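Local structure of Tetur07g02040 (Tetranychus urticae, 6BDJ) at residues 68-74 with 220-226; 37-42 with 159-163; 53-57 with 132-136; 60-64 with 174-180. The protein binds ferric iron and, as an intradiol ring-cleavage dioxygenase of a spider mite, probably inserts both atoms of molecular oxygen into aromatic diols, consistent with detoxification. All blocks are in the same frame, centred on the assembly; numbering follows the deposited sequence.

Contact 1: 68-74 with 220-226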
loop_
_atom_site.group_PDB
_atom_site.type_symbol
_atom_site.label_atom_id
_atom_site.label_comp_id
_atom_site.label_asym_id
_atom_site.label_seq_id
_atom_site.Cartn_x
_atom_site.Cartn_y
_atom_site.Cartn_z
ATOM N N THR A 68 -7.344 -3.575 6.314
ATOM C CA THR A 68 -7.054 -4.818 7.018
ATOM C C THR A 68 -6.468 -5.776 5.996
ATOM O O THR A 68 -7.068 -6.011 4.945
ATOM C CB THR A 68 -8.323 -5.415 7.652
ATOM O OG1 THR A 68 -8.845 -4.496 8.619
ATOM C CG2 THR A 68 -8.050 -6.756 8.342
ATOM N N LEU A 69 -5.270 -6.282 6.289
ATOM C CA LEU A 69 -4.609 -7.283 5.463
ATOM C C LEU A 69 -4.513 -8.577 6.235
ATOM O O LEU A 69 -4.068 -8.564 7.382
ATOM C CB LEU A 69 -3.196 -6.851 5.104
ATOM C CG LEU A 69 -3.009 -5.497 4.426
ATOM C CD1 LEU A 69 -1.629 -5.443 3.796
ATOM C CD2 LEU A 69 -4.039 -5.241 3.347
ATOM N N ASN A 70 -4.911 -9.683 5.605
ATOM C CA ASN A 70 -4.847 -11.012 6.214
ATOM C C ASN A 70 -3.814 -11.829 5.436
ATOM O O ASN A 70 -3.964 -12.026 4.231
ATOM C CB ASN A 70 -6.230 -11.668 6.192
ATOM C CG ASN A 70 -7.274 -10.856 6.963
ATOM O OD1 ASN A 70 -7.141 -10.613 8.175
ATOM N ND2 ASN A 70 -8.321 -10.427 6.260
ATOM N N LEU A 71 -2.715 -12.204 6.103
ATOM C CA LEU A 71 -1.608 -12.922 5.471
ATOM C C LEU A 71 -1.719 -14.408 5.785
ATOM O O LEU A 71 -1.881 -14.786 6.957
ATOM C CB LEU A 71 -0.235 -12.444 5.963
ATOM C CG LEU A 71 0.235 -10.985 5.768
ATOM C CD1 LEU A 71 1.743 -10.895 5.954
ATOM C CD2 LEU A 71 -0.147 -10.379 4.421
ATOM N N VAL A 72 -1.613 -15.228 4.738
ATOM C CA VAL A 72 -1.411 -16.682 4.892
ATOM C C VAL A 72 -0.140 -17.129 4.181
ATOM O O VAL A 72 0.297 -16.488 3.225
ATOM C CB VAL A 72 -2.619 -17.519 4.410
ATOM C CG1 VAL A 72 -3.833 -17.239 5.285
ATOM C CG2 VAL A 72 -2.946 -17.248 2.951
ATOM N N ASP A 73 0.464 -18.203 4.677
ATOM C CA ASP A 73 1.573 -18.865 3.982
ATOM C C ASP A 73 0.980 -19.583 2.783
ATOM O O ASP A 73 0.057 -20.378 2.926
ATOM C CB ASP A 73 2.319 -19.855 4.908
ATOM C CG ASP A 73 3.549 -20.521 4.242
ATOM O OD1 ASP A 73 3.594 -20.654 3.000
ATOM O OD2 ASP A 73 4.474 -20.945 4.976
ATOM N N PHE A 74 1.534 -19.277 1.605
ATOM C CA PHE A 74 1.160 -19.876 0.319
ATOM C C PHE A 74 1.182 -21.400 0.342
ATOM O O PHE A 74 0.316 -22.060 -0.237
ATOM C CB PHE A 74 2.148 -19.371 -0.739
ATOM C CG PHE A 74 2.091 -20.097 -2.046
ATOM C CD1 PHE A 74 0.882 -20.258 -2.722
ATOM C CD2 PHE A 74 3.257 -20.579 -2.629
ATOM C CE1 PHE A 74 0.831 -20.931 -3.934
ATOM C CE2 PHE A 74 3.221 -21.221 -3.859
ATOM C CZ PHE A 74 2.005 -21.396 -4.514
ATOM N N GLY A 220 -11.683 -1.757 4.461
ATOM C CA GLY A 220 -11.150 -2.515 3.333
ATOM C C GLY A 220 -10.407 -3.737 3.811
ATOM O O GLY A 220 -9.641 -3.657 4.780
ATOM N N ILE A 221 -10.632 -4.853 3.125
ATOM C CA ILE A 221 -9.971 -6.133 3.426
ATOM C C ILE A 221 -9.266 -6.606 2.167
ATOM O O ILE A 221 -9.856 -6.635 1.092
ATOM C CB ILE A 221 -10.960 -7.238 3.882
ATOM C CG1 ILE A 221 -11.644 -6.855 5.208
ATOM C CG2 ILE A 221 -10.234 -8.575 4.041
ATOM C CD1 ILE A 221 -12.921 -6.047 5.063
ATOM N N LEU A 222 -8.004 -6.965 2.310
ATOM C CA LEU A 222 -7.283 -7.644 1.254
ATOM C C LEU A 222 -6.665 -8.869 1.890
ATOM O O LEU A 222 -5.933 -8.766 2.881
ATOM C CB LEU A 222 -6.210 -6.737 0.679
ATOM C CG LEU A 222 -5.360 -7.262 -0.475
ATOM C CD1 LEU A 222 -6.195 -7.477 -1.720
ATOM C CD2 LEU A 222 -4.230 -6.279 -0.693
ATOM N N ASN A 223 -6.993 -10.026 1.348
ATOM C CA ASN A 223 -6.437 -11.277 1.817
ATOM C C ASN A 223 -5.243 -11.574 0.932
ATOM O O ASN A 223 -5.386 -11.565 -0.278
ATOM C CB ASN A 223 -7.501 -12.373 1.705
ATOM C CG ASN A 223 -8.702 -12.089 2.576
ATOM O OD1 ASN A 223 -8.547 -11.598 3.676
ATOM N ND2 ASN A 223 -9.895 -12.404 2.090
ATOM N N LEU A 224 -4.070 -11.790 1.526
ATOM C CA LEU A 224 -2.842 -12.125 0.777
ATOM C C LEU A 224 -2.283 -13.497 1.153
ATOM O O LEU A 224 -2.331 -13.918 2.318
ATOM C CB LEU A 224 -1.754 -11.049 1.000
ATOM C CG LEU A 224 -2.109 -9.624 0.549
ATOM C CD1 LEU A 224 -1.180 -8.565 1.127
ATOM C CD2 LEU A 224 -2.172 -9.520 -0.968
ATOM N N ALA A 225 -1.769 -14.183 0.134
ATOM C CA ALA A 225 -0.995 -15.406 0.293
ATOM C C ALA A 225 0.416 -15.108 -0.183
ATOM O O ALA A 225 0.619 -14.755 -1.342
ATOM C CB ALA A 225 -1.598 -16.527 -0.528
ATOM N N ILE A 226 1.384 -15.237 0.706
ATOM C CA ILE A 226 2.780 -14.967 0.366
ATOM C C ILE A 226 3.667 -16.179 0.671
ATOM O O ILE A 226 3.192 -17.198 1.136
ATOM C CB ILE A 226 3.292 -13.702 1.101
ATOM C CG1 ILE A 226 3.212 -13.864 2.622
ATOM C CG2 ILE A 226 2.504 -12.467 0.676
ATOM C CD1 ILE A 226 4.321 -13.094 3.288
#
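I226 and L224 lose the most surface in this pairing of two parallel strands, 68-73 and 220-226, with N70 close behind. L224 points to the same side of the sheet as L69, L71 and L222. Its CB lies 3.8 Å from L71 CD2 and its CD1 4.1 Å from L69 CD1, so it sits in the groove between the two leucines of the partner strand. Its backbone pairs twice with the same neighbour: L224 N donates to N70 O (2.7 Å) and L224 O accepts from V72 N (2.8 Å). I226 ends the run, its N bonded to V72 O (3.0 Å) and its O receiving F74 N (2.7 Å), so the pairing outlasts strand 68-73 by one residue; I226 CD1 also reaches L71 CD1 (4.3 Å). On the other face, with T68 and V72, N70 adds a side-chain bond above the backbone ones: N70 ND2 donates a hydrogen bond to N223 OD1 (2.8 Å), while N70 OD1 is hydrogen-bonded to T130 OG1. The evenly spaced bonds and the 20° angle between the strand axes are those of a regular, twisted parallel pair. Within the mixed sheet, strand 64-73 lies between 218-226 and the antiparallel edge strand 130-136, and strand 205-208 flanks 218-226. The leucine face is covered by strands 148-154 and 157-166, through I152, Y150 and I164.

Contact 2: 37-42 with 159-163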
loop_
_atom_site.group_PDB
_atom_site.type_symbol
_atom_site.label_atom_id
_atom_site.label_comp_id
_atom_site.label_asym_id
_atom_site.label_seq_id
_atom_site.Cartn_x
_atom_site.Cartn_y
_atom_site.Cartn_z
ATOM N N SER A 37 -0.207 -14.515 -4.039
ATOM C CA SER A 37 -0.479 -13.136 -4.419
ATOM C C SER A 37 0.609 -12.621 -5.351
ATOM O O SER A 37 1.756 -13.054 -5.282
ATOM C CB SER A 37 -0.625 -12.252 -3.203
ATOM O OG SER A 37 -1.858 -12.539 -2.569
ATOM N N PRO A 38 0.241 -11.733 -6.270
ATOM C CA PRO A 38 1.255 -11.194 -7.142
ATOM C C PRO A 38 2.116 -10.162 -6.408
ATOM O O PRO A 38 1.663 -9.537 -5.454
ATOM C CB PRO A 38 0.428 -10.488 -8.204
ATOM C CG PRO A 38 -0.748 -9.969 -7.430
ATOM C CD PRO A 38 -1.078 -11.104 -6.498
ATOM N N GLU A 39 3.349 -10.028 -6.876
ATOM C CA GLU A 39 4.245 -8.989 -6.464
ATOM C C GLU A 39 4.237 -7.862 -7.479
ATOM O O GLU A 39 3.950 -8.062 -8.676
ATOM C CB GLU A 39 5.664 -9.524 -6.385
ATOM C CG GLU A 39 5.922 -10.507 -5.260
ATOM C CD GLU A 39 7.388 -10.512 -4.857
ATOM O OE1 GLU A 39 7.806 -9.664 -4.008
ATOM O OE2 GLU A 39 8.109 -11.360 -5.407
ATOM N N VAL A 40 4.598 -6.668 -7.022
ATOM C CA VAL A 40 4.602 -5.474 -7.881
ATOM C C VAL A 40 5.791 -4.654 -7.416
ATOM O O VAL A 40 6.105 -4.636 -6.211
ATOM C CB VAL A 40 3.320 -4.627 -7.681
ATOM C CG1 VAL A 40 3.288 -3.484 -8.682
ATOM C CG2 VAL A 40 2.061 -5.465 -7.862
ATOM N N GLY A 41 6.410 -3.930 -8.344
ATOM C CA GLY A 41 7.614 -3.149 -8.044
ATOM C C GLY A 41 7.395 -2.172 -6.871
ATOM O O GLY A 41 6.314 -1.633 -6.678
ATOM N N GLU A 42 8.443 -1.980 -6.091
ATOM C CA GLU A 42 8.411 -1.131 -4.901
ATOM C C GLU A 42 8.168 0.335 -5.222
ATOM O O GLU A 42 7.612 1.085 -4.399
ATOM C CB GLU A 42 9.759 -1.240 -4.212
ATOM C CG GLU A 42 9.845 -0.577 -2.865
ATOM C CD GLU A 42 11.118 -0.992 -2.169
ATOM O OE1 GLU A 42 12.188 -0.362 -2.427
ATOM O OE2 GLU A 42 11.040 -1.971 -1.384
ATOM N N ALA A 159 10.041 -10.704 2.061
ATOM C CA ALA A 159 9.306 -11.821 1.525
ATOM C C ALA A 159 8.413 -11.471 0.342
ATOM O O ALA A 159 8.176 -12.320 -0.531
ATOM C CB ALA A 159 8.505 -12.471 2.637
ATOM N N HIS A 160 7.906 -10.236 0.319
ATOM C CA HIS A 160 6.888 -9.847 -0.650
ATOM C C HIS A 160 6.713 -8.351 -0.693
ATOM O O HIS A 160 6.623 -7.710 0.346
ATOM C CB HIS A 160 5.546 -10.512 -0.310
ATOM C CG HIS A 160 4.560 -10.503 -1.437
ATOM N ND1 HIS A 160 4.280 -11.622 -2.189
ATOM C CD2 HIS A 160 3.785 -9.510 -1.937
ATOM C CE1 HIS A 160 3.373 -11.320 -3.105
ATOM N NE2 HIS A 160 3.048 -10.047 -2.966
ATOM N N ILE A 161 6.667 -7.798 -1.890
ATOM C CA ILE A 161 6.449 -6.385 -2.133
ATOM C C ILE A 161 5.315 -6.296 -3.136
ATOM O O ILE A 161 5.291 -7.018 -4.150
ATOM C CB ILE A 161 7.682 -5.701 -2.747
ATOM C CG1 ILE A 161 8.842 -5.702 -1.762
ATOM C CG2 ILE A 161 7.348 -4.261 -3.190
ATOM C CD1 ILE A 161 10.178 -5.307 -2.371
ATOM N N GLY A 162 4.386 -5.402 -2.890
ATOM C CA GLY A 162 3.261 -5.245 -3.792
ATOM C C GLY A 162 2.604 -3.900 -3.710
ATOM O O GLY A 162 3.163 -2.931 -3.156
ATOM N N GLN A 163 1.446 -3.851 -4.357
ATOM C CA GLN A 163 0.629 -2.666 -4.440
ATOM C C GLN A 163 -0.820 -3.064 -4.332
ATOM O O GLN A 163 -1.233 -4.067 -4.889
ATOM C CB GLN A 163 0.889 -1.928 -5.742
ATOM C CG GLN A 163 2.255 -1.260 -5.755
ATOM C CD GLN A 163 2.525 -0.414 -6.986
ATOM O OE1 GLN A 163 1.594 0.077 -7.641
ATOM N NE2 GLN A 163 3.805 -0.226 -7.296
HETATM O O HOH W 1 -0.041 -6.955 -5.223
HETATM O O HOH W 2 5.333 -1.628 -3.910
#
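An acidic side chain here does backbone work: E39 OE1 accepts the amide I161 N (3.0 Å), while E39 CG lies over the face of the H160 imidazole, 3.6 Å from the ring centroid, a CH-pi contact. The irregular segment 37-42 runs at about 80° to residues 159-163 of strand 157-166. V40 N donates to I161 O (3.0 Å), and H160 NE2 reaches P38 O (2.9 Å) at the ring edge. A159 and H160 form a classic beta bulge opposite I152. Two waters add to carbonyls already bonded directly, one linking P38 O to Q163 O, the other G41 O to G162 O. Q163 NE2 binds G41 O (2.9 Å), Q163 OE1 is held by R144, and the Q163 side chain packs on the iron ligand H149 and comes to about 6 Å from the ferric ion (nearest atoms). E39 OE1 also meets S232, and E42 forms a salt bridge with R151. This buried polar network ties the N-terminal segment to the strand beside the iron site.

Contact 3: 53-57 with 132-136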
loop_
_atom_site.group_PDB
_atom_site.type_symbol
_atom_site.label_atom_id
_atom_site.label_comp_id
_atom_site.label_asym_id
_atom_site.label_seq_id
_atom_site.Cartn_x
_atom_site.Cartn_y
_atom_site.Cartn_z
ATOM N N ARG A 53 2.813 1.590 14.160
ATOM C CA ARG A 53 1.585 2.248 14.603
ATOM C C ARG A 53 0.475 1.873 13.661
ATOM O O ARG A 53 0.722 1.607 12.466
ATOM C CB ARG A 53 1.734 3.770 14.524
ATOM C CG ARG A 53 1.906 4.287 13.103
ATOM C CD ARG A 53 2.272 5.728 13.060
ATOM N NE ARG A 53 2.783 6.157 11.753
ATOM C CZ ARG A 53 3.003 7.429 11.437
ATOM N NH1 ARG A 53 2.752 8.381 12.336
ATOM N NH2 ARG A 53 3.508 7.755 10.256
ATOM N N SER A 54 -0.744 1.917 14.166
ATOM C CA SER A 54 -1.895 1.654 13.349
ATOM C C SER A 54 -2.385 2.890 12.606
ATOM O O SER A 54 -2.764 2.792 11.443
ATOM C CB SER A 54 -3.042 1.120 14.187
ATOM O OG SER A 54 -4.049 0.652 13.296
ATOM N N ASN A 55 -2.436 4.037 13.270
ATOM C CA ASN A 55 -2.917 5.259 12.616
ATOM C C ASN A 55 -1.742 6.026 12.017
ATOM O O ASN A 55 -0.861 6.466 12.730
ATOM C CB ASN A 55 -3.725 6.132 13.583
ATOM C CG ASN A 55 -4.347 7.333 12.887
ATOM O OD1 ASN A 55 -3.649 8.231 12.412
ATOM N ND2 ASN A 55 -5.672 7.339 12.798
ATOM N N ILE A 56 -1.748 6.189 10.698
ATOM C CA ILE A 56 -0.634 6.758 9.937
ATOM C C ILE A 56 -0.982 8.104 9.317
ATOM O O ILE A 56 -0.207 8.641 8.527
ATOM C CB ILE A 56 -0.146 5.783 8.821
ATOM C CG1 ILE A 56 -1.244 5.471 7.789
ATOM C CG2 ILE A 56 0.269 4.479 9.455
ATOM C CD1 ILE A 56 -0.816 4.589 6.615
ATOM N N VAL A 57 -2.135 8.657 9.693
ATOM C CA VAL A 57 -2.689 9.853 9.035
ATOM C C VAL A 57 -1.897 11.115 9.321
ATOM O O VAL A 57 -1.669 11.899 8.412
ATOM C CB VAL A 57 -4.167 10.051 9.420
ATOM C CG1 VAL A 57 -4.752 11.335 8.817
ATOM C CG2 VAL A 57 -4.996 8.862 8.933
ATOM N N THR A 132 -4.094 -4.168 10.821
ATOM C CA THR A 132 -5.043 -3.146 10.419
ATOM C C THR A 132 -4.374 -1.799 10.536
ATOM O O THR A 132 -3.711 -1.498 11.540
ATOM C CB THR A 132 -6.328 -3.199 11.262
ATOM O OG1 THR A 132 -6.961 -4.467 11.046
ATOM C CG2 THR A 132 -7.308 -2.087 10.861
ATOM N N PHE A 133 -4.532 -0.993 9.487
ATOM C CA PHE A 133 -4.029 0.362 9.478
ATOM C C PHE A 133 -5.200 1.336 9.357
ATOM O O PHE A 133 -6.154 1.073 8.640
ATOM C CB PHE A 133 -3.114 0.569 8.283
ATOM C CG PHE A 133 -1.836 -0.192 8.346
ATOM C CD1 PHE A 133 -0.745 0.342 8.977
ATOM C CD2 PHE A 133 -1.706 -1.409 7.700
ATOM C CE1 PHE A 133 0.452 -0.340 9.012
ATOM C CE2 PHE A 133 -0.510 -2.110 7.730
ATOM C CZ PHE A 133 0.568 -1.578 8.395
ATOM N N GLU A 134 -5.095 2.469 10.038
ATOM C CA GLU A 134 -6.052 3.574 9.899
ATOM C C GLU A 134 -5.370 4.595 9.031
ATOM O O GLU A 134 -4.392 5.208 9.449
ATOM C CB GLU A 134 -6.407 4.177 11.257
ATOM C CG GLU A 134 -7.010 3.154 12.211
ATOM C CD GLU A 134 -7.480 3.755 13.526
ATOM O OE1 GLU A 134 -7.007 4.839 13.916
ATOM O OE2 GLU A 134 -8.372 3.154 14.149
ATOM N N THR A 135 -5.857 4.732 7.805
ATOM C CA THR A 135 -5.212 5.562 6.821
ATOM C C THR A 135 -6.244 6.391 6.111
ATOM O O THR A 135 -7.335 6.615 6.631
ATOM C CB THR A 135 -4.338 4.722 5.870
ATOM O OG1 THR A 135 -3.607 5.582 5.000
ATOM C CG2 THR A 135 -5.129 3.710 5.070
ATOM N N LEU A 136 -5.875 6.941 4.964
ATOM C CA LEU A 136 -6.816 7.662 4.134
ATOM C C LEU A 136 -6.856 6.985 2.781
ATOM O O LEU A 136 -5.897 6.327 2.380
ATOM C CB LEU A 136 -6.356 9.111 3.965
ATOM C CG LEU A 136 -6.161 9.963 5.234
ATOM C CD1 LEU A 136 -5.598 11.317 4.825
ATOM C CD2 LEU A 136 -7.454 10.134 6.023
#
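Segment 53-57 lies along the edge strand 130-136 and meets it through one backbone bridge, N55 with E134. E134 N donates to S54 O (2.7 Å) and I56 N to E134 O (3.1 Å), so E134 is gripped on both backbone atoms. Side chains extend the pairing. S54, in the t rotamer, brings its OG to T132 O (2.8 Å), to which it donates. N55, also t, uses both ends of its amide: OD1 accepts V57 N (3.1 Å), closing an Asx turn, and ND2 donates to E134 OE1 (3.0 Å). E134 meets it with an m, t side chain that stretches its carboxylate out to the amide. I56 takes the p rotamer and, with chi2 t, carries its CD1 to within 3.4 Å of T135 OG1, while I56 CG2 lies 4.3 Å from F133 CD1; strand 84-88 covers both I56 and F133 through I87. V57, in t, sets CG2 4.0 Å from L136 CD2. T135 OG1 bonds to Q89. The chemistry is divided: apolar contacts lie with I56, V57, F133 and L136, whereas S54, N55 and E134 supply side-chain polar bonds, so a loop without regular strand structure is fixed in register against the sheet's edge.

Contact 4: 60-64 with 174-180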
loop_
_atom_site.group_PDB
_atom_site.type_symbol
_atom_site.label_atom_id
_atom_site.label_comp_id
_atom_site.label_asym_id
_atom_site.label_seq_id
_atom_site.Cartn_x
_atom_site.Cartn_y
_atom_site.Cartn_z
ATOM N N ARG A 60 -2.642 14.703 7.543
ATOM C CA ARG A 60 -3.158 14.632 6.199
ATOM C C ARG A 60 -4.676 14.650 6.196
ATOM O O ARG A 60 -5.321 14.169 7.119
ATOM C CB ARG A 60 -2.667 13.376 5.506
ATOM C CG ARG A 60 -1.160 13.329 5.341
ATOM C CD ARG A 60 -0.646 14.457 4.481
ATOM N NE ARG A 60 -0.004 15.534 5.245
ATOM C CZ ARG A 60 0.583 16.620 4.716
ATOM N NH1 ARG A 60 0.572 16.832 3.413
ATOM N NH2 ARG A 60 1.143 17.535 5.508
ATOM N N ILE A 61 -5.225 15.202 5.128
ATOM C CA ILE A 61 -6.661 15.391 4.989
ATOM C C ILE A 61 -7.146 14.449 3.901
ATOM O O ILE A 61 -6.488 14.289 2.885
ATOM C CB ILE A 61 -7.007 16.868 4.661
ATOM C CG1 ILE A 61 -8.493 17.074 4.362
ATOM C CG2 ILE A 61 -6.158 17.422 3.523
ATOM C CD1 ILE A 61 -9.409 16.736 5.516
ATOM N N GLY A 62 -8.299 13.830 4.123
ATOM C CA GLY A 62 -8.923 12.996 3.111
ATOM C C GLY A 62 -10.056 12.210 3.723
ATOM O O GLY A 62 -10.640 12.651 4.727
ATOM N N ILE A 63 -10.364 11.065 3.122
ATOM C CA ILE A 63 -11.454 10.233 3.602
ATOM C C ILE A 63 -10.845 9.035 4.298
ATOM O O ILE A 63 -10.005 8.334 3.743
ATOM C CB ILE A 63 -12.434 9.827 2.484
ATOM C CG1 ILE A 63 -13.195 11.086 2.030
ATOM C CG2 ILE A 63 -13.424 8.786 3.002
ATOM C CD1 ILE A 63 -14.019 10.963 0.763
ATOM N N ARG A 64 -11.304 8.802 5.515
ATOM C CA ARG A 64 -10.759 7.765 6.358
ATOM C C ARG A 64 -10.989 6.384 5.760
ATOM O O ARG A 64 -12.095 6.086 5.300
ATOM C CB ARG A 64 -11.347 7.883 7.762
ATOM C CG ARG A 64 -10.630 8.945 8.590
ATOM C CD ARG A 64 -9.314 8.412 9.151
ATOM N NE ARG A 64 -9.597 7.325 10.095
ATOM C CZ ARG A 64 -9.393 6.013 9.912
ATOM N NH1 ARG A 64 -9.770 5.174 10.871
ATOM N NH2 ARG A 64 -8.818 5.513 8.815
ATOM N N ILE A 174 -14.973 8.079 -4.761
ATOM C CA ILE A 174 -14.118 8.819 -3.829
ATOM C C ILE A 174 -13.434 10.021 -4.491
ATOM O O ILE A 174 -13.296 11.078 -3.865
ATOM C CB ILE A 174 -13.130 7.910 -3.094
ATOM C CG1 ILE A 174 -13.921 7.028 -2.107
ATOM C CG2 ILE A 174 -12.098 8.745 -2.320
ATOM C CD1 ILE A 174 -13.104 5.988 -1.392
ATOM N N GLN A 175 -13.044 9.875 -5.746
ATOM C CA GLN A 175 -12.379 10.974 -6.455
ATOM C C GLN A 175 -13.336 12.135 -6.738
ATOM O O GLN A 175 -12.895 13.251 -6.945
ATOM C CB GLN A 175 -11.670 10.484 -7.742
ATOM C CG GLN A 175 -11.836 11.376 -8.997
ATOM C CD GLN A 175 -11.111 12.723 -8.912
ATOM O OE1 GLN A 175 -9.964 12.769 -8.479
ATOM N NE2 GLN A 175 -11.792 13.822 -9.304
ATOM N N SER A 176 -14.639 11.879 -6.739
ATOM C CA SER A 176 -15.618 12.965 -6.863
ATOM C C SER A 176 -15.850 13.750 -5.567
ATOM O O SER A 176 -16.506 14.782 -5.621
ATOM C CB SER A 176 -16.964 12.468 -7.396
ATOM O OG SER A 176 -17.605 11.623 -6.461
ATOM N N LYS A 177 -15.317 13.283 -4.432
ATOM C CA LYS A 177 -15.470 14.002 -3.176
ATOM C C LYS A 177 -14.234 14.843 -2.849
ATOM O O LYS A 177 -13.089 14.564 -3.281
ATOM C CB LYS A 177 -15.792 13.042 -2.029
ATOM C CG LYS A 177 -17.108 12.302 -2.169
ATOM C CD LYS A 177 -17.579 11.714 -0.830
ATOM C CE LYS A 177 -18.850 10.874 -0.974
ATOM N NZ LYS A 177 -18.559 9.487 -1.441
ATOM N N SER A 178 -14.485 15.868 -2.040
ATOM C CA SER A 178 -13.435 16.706 -1.501
ATOM C C SER A 178 -12.604 15.880 -0.522
ATOM O O SER A 178 -13.144 15.018 0.159
ATOM C CB SER A 178 -14.039 17.926 -0.806
ATOM O OG SER A 178 -13.045 18.639 -0.092
ATOM N N PRO A 179 -11.290 16.077 -0.460
ATOM C CA PRO A 179 -10.493 16.982 -1.288
ATOM C C PRO A 179 -9.921 16.347 -2.551
ATOM O O PRO A 179 -9.104 16.973 -3.234
ATOM C CB PRO A 179 -9.339 17.323 -0.359
ATOM C CG PRO A 179 -9.126 16.061 0.408
ATOM C CD PRO A 179 -10.459 15.343 0.502
ATOM N N TYR A 180 -10.330 15.122 -2.868
ATOM C CA TYR A 180 -9.692 14.380 -3.977
ATOM C C TYR A 180 -9.998 15.049 -5.304
ATOM O O TYR A 180 -9.163 15.044 -6.203
ATOM C CB TYR A 180 -10.122 12.916 -3.991
ATOM C CG TYR A 180 -9.735 12.236 -2.721
ATOM C CD1 TYR A 180 -8.440 11.740 -2.555
ATOM C CD2 TYR A 180 -10.644 12.123 -1.653
ATOM C CE1 TYR A 180 -8.071 11.168 -1.379
ATOM C CE2 TYR A 180 -10.266 11.519 -0.468
ATOM C CZ TYR A 180 -8.971 11.039 -0.351
ATOM O OH TYR A 180 -8.548 10.433 0.806
#
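A cis-proline turn, 177-180, packs here against the irregular segment that leads into strand 64-73, on the rim of the beta-sheet fold of this dioxygenase family and away from the iron. The main bump is I63, which has the most surface covered: its side chain enters a hollow walled by I174, K177, S178 and Y180, with CD1 3.9 Å from K177 CB, 4.2 Å from S178 O and 4.3 Å from I174 CG2. Strand 218-226 borders this hollow too, since L218 touches both I63 and I174. P179 is the answering bump. The cis peptide bond before it folds the turn so that the ring faces segment 60-64, its CD 3.8 Å from G62 CA and its CG 4.1 Å from I61 CG1. At G62 a side chain would strike the Y180 OH, which lies 3.5 Å from G62 CA. The Y180 ring packs beside I63, CE2 3.9 Å from I63 CG1, and its OH, also tied to F137 O, accepts a hydrogen bond from I63 N at 3.0 Å.

How the contacts relate
Along the chain the first segments run contact 2, 3, 4, 1 and their partners 3, 2, 4, 1; contact 3 is nested within the loop of contact 2, and all other pairs cross. Contacts 1, 2 and 3 reach one mixed sheet. Contact 1 touches contact 2 where A225 O meets S37 N (2.8 Å), and contact 3 through T68 OG1 and T132 OG1 (3.1 Å). Contacts 3 and 4, centres 16 Å apart, meet at T135 O and R64 NH2 (2.9 Å). Contacts 2 and 4, with centres 26 Å apart, lie on opposite sides of the chain's centre. Segments from before strand 64-73 are thus fastened to the sheet and its connections at widely separated points.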